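PDB 4RK6: glucose-resistance amylase regulator from Weissella paramesenteroides ATCC 33313, which binds glucose in the cleft between its two lobes and probably acts as a DNA-binding transcriptional repressor of the LacI family. Local coordinates for residues Glu110-Asp119 against Arg145-His156. Numbering follows the deposited sequence.
Sequences EFEMMNSIVD and RRTNFIKSMTDH. With GLC (alpha-D-glucopyranose), chain C.
Glu110 OE1 is gripped twice: Arg145 NE gives it a nearly straight bond of 2.9 Å (177°) on the syn lone pair, and a water donates to it as well. Arg145 NH2 donates to Glu110 OE2, so the guanidinium meets the carboxylate side-on in a two-pronged salt bridge. The pair sits at the sugar end of two neighbouring helices in one lobe of the periplasmic-binding-protein fold of LacI-type regulators. Arg145 NH1 and NH2 both donate to O4 of the bound glucose. Glu110 is thus a second-shell residue, its two bonds consistent with holding the guanidinium in place for the sugar. Farther along, Met114 SE lies 4.0 Å from Phe149 CB, and both side chains reach Ile194 and Leu131 on strands of this lobe's sheet. The axes of segments 110-119 and 145-155 pass 9.0 Å apart at -47°, close enough for side chains to interlock. With CG anti to the backbone N (chi1 -177°), the Phe111 ring extends toward helix 144-155 and fits as a knob among Asn148, Lys151, Ser152 and Asp155, its edge toward Asn148 OD1. Ser152 OG donates to Asn115 OD1 at 2.7 Å. At the far end Val118 CG1 lies over a face of the His156 ring. His156 NE2 donates in its ring plane to the anti lone pair of Asp119 OD1, 2.8 Å away.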
ATOM      1  N   GLU A 110     -19.271  -9.753  -8.757  1.00 22.18           N
ATOM      2  CA  GLU A 110     -18.541  -9.161  -9.880  1.00 22.26           C
ATOM      3  C   GLU A 110     -19.456  -8.638 -10.985  1.00 25.82           C
ATOM      4  O   GLU A 110     -19.246  -7.538 -11.485  1.00 25.05           O
ATOM      5  CB  GLU A 110     -17.504 -10.142 -10.439  1.00 23.43           C
ATOM      6  CG  GLU A 110     -16.260 -10.290  -9.581  1.00 23.44           C
ATOM      7  CD  GLU A 110     -15.224  -9.193  -9.833  1.00 25.98           C
ATOM      8  OE1 GLU A 110     -15.381  -8.383 -10.779  1.00 23.92           O
ATOM      9  OE2 GLU A 110     -14.233  -9.180  -9.098  1.00 25.43           O
ATOM     10  N   PHE A 111     -20.486  -9.392 -11.368  1.00 22.58           N
ATOM     11  CA  PHE A 111     -21.344  -8.892 -12.419  1.00 24.10           C
ATOM     12  C   PHE A 111     -22.130  -7.665 -11.967  1.00 24.60           C
ATOM     13  O   PHE A 111     -22.311  -6.730 -12.738  1.00 26.10           O
ATOM     14  CB  PHE A 111     -22.292  -9.957 -12.976  1.00 31.89           C
ATOM     15  CG  PHE A 111     -23.123  -9.441 -14.105  1.00 27.07           C
ATOM     16  CD1 PHE A 111     -22.574  -9.299 -15.380  1.00 24.74           C
ATOM     17  CD2 PHE A 111     -24.423  -9.009 -13.881  1.00 30.23           C
ATOM     18  CE1 PHE A 111     -23.315  -8.761 -16.409  1.00 37.36           C
ATOM     19  CE2 PHE A 111     -25.169  -8.478 -14.914  1.00 35.67           C
ATOM     20  CZ  PHE A 111     -24.615  -8.355 -16.178  1.00 33.00           C
ATOM     21  N   GLU A 112     -22.620  -7.678 -10.733  1.00 24.08           N
ATOM     22  CA  GLU A 112     -23.352  -6.526 -10.213  1.00 24.24           C
ATOM     23  C   GLU A 112     -22.483  -5.277 -10.190  1.00 26.50           C
ATOM     24  O   GLU A 112     -22.961  -4.181 -10.545  1.00 25.96           O
ATOM     25  CB  GLU A 112     -23.868  -6.816  -8.812  1.00 29.76           C
ATOM     26  CG  GLU A 112     -24.881  -5.820  -8.281  1.00 48.38           C
ATOM     27  CD  GLU A 112     -25.382  -6.194  -6.894  1.00133.20           C
ATOM     28  OE1 GLU A 112     -25.344  -5.330  -5.995  1.00 83.90           O
ATOM     29  OE2 GLU A 112     -25.805  -7.355  -6.691  1.00 71.06           O
HETATM   30  N   MSE A 113     -21.224  -5.425  -9.755  1.00 24.55           N
HETATM   31  CA  MSE A 113     -20.283  -4.276  -9.758  1.00 23.90           C
HETATM   32  C   MSE A 113     -20.168  -3.728 -11.136  1.00 25.29           C
HETATM   33  O   MSE A 113     -20.399  -2.529 -11.367  1.00 23.81           O
HETATM   34  CB  MSE A 113     -18.877  -4.635  -9.285  1.00 25.18           C
HETATM   35  CG  MSE A 113     -18.828  -4.900  -7.787  1.00 29.34           C
HETATM   36 SE   MSE A 113     -16.958  -4.828  -7.184  1.00 26.38          SE
HETATM   37  CE  MSE A 113     -16.405  -6.604  -7.866  1.00 25.14           C
HETATM   38  N   MSE A 114     -19.847  -4.598 -12.088  1.00 22.20           N
HETATM   39  CA  MSE A 114     -19.613  -4.148 -13.463  1.00 21.88           C
HETATM   40  C   MSE A 114     -20.849  -3.581 -14.089  1.00 23.23           C
HETATM   41  O   MSE A 114     -20.810  -2.546 -14.758  1.00 23.15           O
HETATM   42  CB  MSE A 114     -19.109  -5.282 -14.337  1.00 22.45           C
HETATM   43  CG  MSE A 114     -18.803  -4.824 -15.755  1.00 23.22           C
HETATM   44 SE   MSE A 114     -17.247  -3.606 -15.788  1.00 26.76          SE
HETATM   45  CE  MSE A 114     -15.940  -4.902 -15.154  1.00 25.03           C
ATOM     46  N   ASN A 115     -21.966  -4.264 -13.906  1.00 26.49           N
ATOM     47  CA  ASN A 115     -23.203  -3.799 -14.462  1.00 25.09           C
ATOM     48  C   ASN A 115     -23.649  -2.440 -13.887  1.00 22.33           C
ATOM     49  O   ASN A 115     -24.167  -1.612 -14.619  1.00 25.94           O
ATOM     50  CB  ASN A 115     -24.276  -4.851 -14.284  1.00 27.16           C
ATOM     51  CG  ASN A 115     -25.481  -4.563 -15.110  1.00 28.05           C
ATOM     52  OD1 ASN A 115     -25.407  -4.527 -16.340  1.00 29.66           O
ATOM     53  ND2 ASN A 115     -26.605  -4.307 -14.444  1.00 29.05           N
ATOM     54  N   SER A 116     -23.402  -2.193 -12.606  1.00 21.50           N
ATOM     55  CA  SER A 116     -23.714  -0.896 -12.009  0.50 23.02           C
ATOM     56  C   SER A 116     -22.905   0.216 -12.684  1.00 24.10           C
ATOM     57  O   SER A 116     -23.383   1.298 -12.878  1.00 22.84           O
ATOM     58  CB  SER A 116     -23.490  -0.895 -10.491  0.50 27.35           C
ATOM     59  OG  SER A 116     -22.114  -0.832 -10.137  0.50 27.30           O
ATOM     60  N   ILE A 117     -21.666  -0.065 -13.046  1.00 22.39           N
ATOM     61  CA  ILE A 117     -20.822   0.975 -13.630  1.00 21.33           C
ATOM     62  C   ILE A 117     -21.271   1.274 -15.054  1.00 23.62           C
ATOM     63  O   ILE A 117     -21.386   2.410 -15.442  1.00 22.52           O
ATOM     64  CB  ILE A 117     -19.330   0.570 -13.637  1.00 23.67           C
ATOM     65  CG1 ILE A 117     -18.827   0.365 -12.201  1.00 20.46           C
ATOM     66  CG2 ILE A 117     -18.515   1.606 -14.392  1.00 21.41           C
ATOM     67  CD1 ILE A 117     -17.468  -0.303 -12.127  1.00 25.37           C
ATOM     68  N   VAL A 118     -21.526   0.222 -15.827  1.00 21.79           N
ATOM     69  CA  VAL A 118     -21.960   0.379 -17.201  1.00 21.56           C
ATOM     70  C   VAL A 118     -23.305   1.092 -17.229  1.00 24.32           C
ATOM     71  O   VAL A 118     -23.514   2.004 -18.014  1.00 22.97           O
ATOM     72  CB  VAL A 118     -22.042  -0.999 -17.890  1.00 21.04           C
ATOM     73  CG1 VAL A 118     -22.783  -0.897 -19.216  1.00 24.14           C
ATOM     74  CG2 VAL A 118     -20.668  -1.573 -18.099  1.00 26.93           C
ATOM     75  N   ASP A 119     -24.216   0.703 -16.340  1.00 22.76           N
ATOM     76  CA  ASP A 119     -25.518   1.362 -16.275  1.00 22.86           C
ATOM     77  C   ASP A 119     -25.408   2.876 -16.020  1.00 25.43           C
ATOM     78  O   ASP A 119     -26.068   3.697 -16.665  1.00 23.32           O
ATOM     79  CB  ASP A 119     -26.381   0.715 -15.201  1.00 27.30           C
ATOM     80  CG  ASP A 119     -27.847   0.891 -15.472  1.00 49.97           C
ATOM     81  OD1 ASP A 119     -28.326   0.439 -16.534  1.00 39.68           O
ATOM     82  OD2 ASP A 119     -28.514   1.504 -14.630  1.00 40.82           O
ATOM     83  N   ARG A 145     -13.725  -9.790 -15.346  1.00 24.56           N
ATOM     84  CA  ARG A 145     -14.178  -8.428 -15.654  1.00 23.95           C
ATOM     85  C   ARG A 145     -14.367  -8.164 -17.133  1.00 21.84           C
ATOM     86  O   ARG A 145     -15.328  -7.526 -17.524  1.00 23.35           O
ATOM     87  CB  ARG A 145     -13.256  -7.409 -15.002  1.00 24.77           C
ATOM     88  CG  ARG A 145     -13.436  -7.517 -13.498  1.00 27.02           C
ATOM     89  CD  ARG A 145     -12.726  -6.469 -12.658  1.00 26.03           C
ATOM     90  NE  ARG A 145     -13.110  -6.722 -11.272  1.00 27.04           N
ATOM     91  CZ  ARG A 145     -12.508  -6.225 -10.198  1.00 24.70           C
ATOM     92  NH1 ARG A 145     -11.477  -5.387 -10.303  1.00 24.93           N
ATOM     93  NH2 ARG A 145     -12.942  -6.599  -8.996  1.00 24.71           N
ATOM     94  N   ARG A 146     -13.435  -8.628 -17.948  1.00 23.81           N
ATOM     95  CA  ARG A 146     -13.582  -8.579 -19.400  1.00 27.05           C
ATOM     96  C   ARG A 146     -14.926  -9.177 -19.833  1.00 22.18           C
ATOM     97  O   ARG A 146     -15.692  -8.557 -20.590  1.00 23.99           O
ATOM     98  CB  ARG A 146     -12.432  -9.373 -20.034  1.00 23.30           C
ATOM     99  CG  ARG A 146     -12.433  -9.427 -21.549  1.00 28.03           C
ATOM    100  CD  ARG A 146     -11.570 -10.573 -22.057  1.00 28.11           C
ATOM    101  NE  ARG A 146     -11.572 -10.634 -23.519  1.00 25.31           N
ATOM    102  CZ  ARG A 146     -10.576 -10.234 -24.316  1.00 26.93           C
ATOM    103  NH1 ARG A 146      -9.438  -9.745 -23.832  1.00 27.99           N
ATOM    104  NH2 ARG A 146     -10.712 -10.360 -25.630  1.00 31.00           N
ATOM    105  N   THR A 147     -15.192 -10.389 -19.357  1.00 23.18           N
ATOM    106  CA  THR A 147     -16.426 -11.074 -19.722  1.00 21.42           C
ATOM    107  C   THR A 147     -17.676 -10.348 -19.223  1.00 24.69           C
ATOM    108  O   THR A 147     -18.629 -10.161 -19.974  1.00 24.38           O
ATOM    109  CB  THR A 147     -16.358 -12.541 -19.293  1.00 30.82           C
ATOM    110  OG1 THR A 147     -15.399 -13.176 -20.141  1.00 25.65           O
ATOM    111  CG2 THR A 147     -17.697 -13.209 -19.434  1.00 30.70           C
ATOM    112  N   ASN A 148     -17.656  -9.878 -17.975  1.00 23.61           N
ATOM    113  CA  ASN A 148     -18.814  -9.145 -17.451  1.00 21.65           C
ATOM    114  C   ASN A 148     -19.046  -7.801 -18.126  1.00 22.39           C
ATOM    115  O   ASN A 148     -20.186  -7.390 -18.325  1.00 25.62           O
ATOM    116  CB  ASN A 148     -18.690  -8.974 -15.941  1.00 21.64           C
ATOM    117  CG  ASN A 148     -18.928 -10.253 -15.188  1.00 26.58           C
ATOM    118  OD1 ASN A 148     -19.623 -11.172 -15.661  1.00 28.09           O
ATOM    119  ND2 ASN A 148     -18.355 -10.339 -14.017  1.00 29.74           N
ATOM    120  N   PHE A 149     -17.956  -7.123 -18.492  1.00 22.38           N
ATOM    121  CA  PHE A 149     -18.045  -5.859 -19.227  1.00 20.06           C
ATOM    122  C   PHE A 149     -18.727  -6.086 -20.549  1.00 24.22           C
ATOM    123  O   PHE A 149     -19.657  -5.384 -20.902  1.00 23.89           O
ATOM    124  CB  PHE A 149     -16.643  -5.282 -19.423  1.00 25.67           C
ATOM    125  CG  PHE A 149     -16.597  -4.031 -20.265  1.00 25.50           C
ATOM    126  CD1 PHE A 149     -17.322  -2.901 -19.906  1.00 25.06           C
ATOM    127  CD2 PHE A 149     -15.817  -3.980 -21.406  1.00 24.58           C
ATOM    128  CE1 PHE A 149     -17.277  -1.742 -20.674  1.00 22.43           C
ATOM    129  CE2 PHE A 149     -15.741  -2.817 -22.163  1.00 22.63           C
ATOM    130  CZ  PHE A 149     -16.497  -1.703 -21.816  1.00 23.29           C
ATOM    131  N   ILE A 150     -18.262  -7.096 -21.275  1.00 25.49           N
ATOM    132  CA  ILE A 150     -18.849  -7.402 -22.563  1.00 22.95           C
ATOM    133  C   ILE A 150     -20.337  -7.778 -22.437  1.00 24.58           C
ATOM    134  O   ILE A 150     -21.179  -7.260 -23.189  1.00 28.52           O
ATOM    135  CB  ILE A 150     -18.013  -8.441 -23.335  1.00 26.44           C
ATOM    136  CG1 ILE A 150     -16.684  -7.791 -23.731  1.00 26.21           C
ATOM    137  CG2 ILE A 150     -18.761  -8.866 -24.606  1.00 29.21           C
ATOM    138  CD1 ILE A 150     -15.582  -8.763 -24.045  1.00 27.92           C
ATOM    139  N   LYS A 151     -20.661  -8.618 -21.467  1.00 27.25           N
ATOM    140  CA  LYS A 151     -22.052  -9.035 -21.217  1.00 25.15           C
ATOM    141  C   LYS A 151     -22.925  -7.828 -20.897  1.00 27.69           C
ATOM    142  O   LYS A 151     -24.001  -7.657 -21.461  1.00 27.80           O
ATOM    143  CB  LYS A 151     -22.108 -10.031 -20.066  1.00 28.31           C
ATOM    144  CG  LYS A 151     -23.524 -10.507 -19.707  1.00 32.65           C
ATOM    145  CD  LYS A 151     -23.528 -11.478 -18.534  1.00 44.11           C
ATOM    146  CE  LYS A 151     -24.870 -12.189 -18.371  1.00 78.69           C
ATOM    147  NZ  LYS A 151     -26.058 -11.300 -18.518  1.00 66.99           N
ATOM    148  N   SER A 152     -22.442  -6.960 -20.011  1.00 26.36           N
ATOM    149  CA  SER A 152     -23.222  -5.797 -19.615  1.00 23.95           C
ATOM    150  C   SER A 152     -23.451  -4.834 -20.793  1.00 22.41           C
ATOM    151  O   SER A 152     -24.554  -4.318 -20.984  1.00 26.63           O
ATOM    152  CB  SER A 152     -22.558  -5.066 -18.435  1.00 27.77           C
ATOM    153  OG  SER A 152     -23.350  -3.953 -18.054  1.00 27.31           O
HETATM  154  N   MSE A 153     -22.414  -4.593 -21.580  1.00 22.91           N
HETATM  155  CA  MSE A 153     -22.508  -3.680 -22.701  1.00 24.96           C
HETATM  156  C   MSE A 153     -23.501  -4.235 -23.696  1.00 28.88           C
HETATM  157  O   MSE A 153     -24.357  -3.507 -24.193  1.00 26.08           O
HETATM  158  CB  MSE A 153     -21.157  -3.457 -23.371  1.00 24.40           C
HETATM  159  CG  MSE A 153     -20.156  -2.693 -22.490  1.00 27.02           C
HETATM  160 SE   MSE A 153     -20.565  -0.784 -22.483  1.00 28.13          SE
HETATM  161  CE  MSE A 153     -19.806  -0.289 -24.230  1.00 26.27           C
ATOM    162  N   THR A 154     -23.396  -5.529 -23.988  1.00 26.51           N
ATOM    163  CA  THR A 154     -24.327  -6.139 -24.941  1.00 33.33           C
ATOM    164  C   THR A 154     -25.753  -6.261 -24.368  1.00 34.45           C
ATOM    165  O   THR A 154     -26.708  -6.076 -25.120  1.00 30.30           O
ATOM    166  CB  THR A 154     -23.791  -7.478 -25.488  1.00 34.45           C
ATOM    167  OG1 THR A 154     -23.566  -8.395 -24.425  1.00 36.85           O
ATOM    168  CG2 THR A 154     -22.490  -7.283 -26.220  1.00 28.83           C
ATOM    169  N   ASP A 155     -25.905  -6.508 -23.055  1.00 29.89           N
ATOM    170  CA  ASP A 155     -27.234  -6.471 -22.382  1.00 32.50           C
ATOM    171  C   ASP A 155     -27.926  -5.106 -22.547  1.00 34.83           C
ATOM    172  O   ASP A 155     -29.152  -5.017 -22.544  1.00 32.87           O
ATOM    173  CB  ASP A 155     -27.123  -6.735 -20.875  1.00 34.33           C
ATOM    174  CG  ASP A 155     -26.865  -8.202 -20.513  1.00 49.70           C
ATOM    175  OD1 ASP A 155     -27.032  -9.117 -21.333  1.00 37.58           O
ATOM    176  OD2 ASP A 155     -26.496  -8.441 -19.350  1.00 39.81           O
ATOM    177  N   HIS A 156     -27.128  -4.045 -22.662  1.00 26.16           N
ATOM    178  CA  HIS A 156     -27.608  -2.669 -22.858  1.00 30.32           C
ATOM    179  C   HIS A 156     -27.748  -2.290 -24.344  1.00 29.19           C
ATOM    180  O   HIS A 156     -27.888  -1.107 -24.691  1.00 34.25           O
ATOM    181  CB  HIS A 156     -26.645  -1.680 -22.155  1.00 36.13           C
ATOM    182  CG  HIS A 156     -26.813  -1.612 -20.668  1.00 28.07           C
ATOM    183  ND1 HIS A 156     -26.218  -2.508 -19.802  1.00 30.99           N
ATOM    184  CD2 HIS A 156     -27.498  -0.738 -19.893  1.00 25.96           C
ATOM    185  CE1 HIS A 156     -26.534  -2.190 -18.557  1.00 32.23           C
ATOM    186  NE2 HIS A 156     -27.316  -1.124 -18.586  1.00 30.80           N
TER
HETATM  187  C1  GLC C 401      -8.064  -8.612  -7.059  1.00 48.41           C
HETATM  188  C2  GLC C 401      -9.438  -8.727  -6.399  1.00 29.09           C
HETATM  189  C3  GLC C 401     -10.455  -7.758  -6.965  1.00 25.54           C
HETATM  190  C4  GLC C 401      -9.836  -6.361  -7.060  1.00 19.81           C
HETATM  191  C5  GLC C 401      -8.624  -6.447  -7.989  1.00 28.21           C
HETATM  192  C6  GLC C 401      -7.921  -5.099  -8.130  1.00 23.10           C
HETATM  193  O1  GLC C 401      -8.121  -9.337  -8.226  1.00 33.22           O
HETATM  194  O2  GLC C 401      -9.967 -10.042  -6.564  1.00 30.58           O
HETATM  195  O3  GLC C 401     -11.546  -7.769  -6.050  1.00 25.92           O
HETATM  196  O4  GLC C 401     -10.791  -5.446  -7.508  1.00 22.26           O
HETATM  197  O5  GLC C 401      -7.658  -7.314  -7.454  1.00 30.84           O
HETATM  198  O6  GLC C 401      -7.442  -4.648  -6.902  1.00 26.12           O
HETATM  199  O   HOH W   1     -16.909  -7.901 -12.951  1.00 24.45           O
HETATM  200  O   HOH W   2     -27.315  -6.093 -17.609  1.00 37.33           O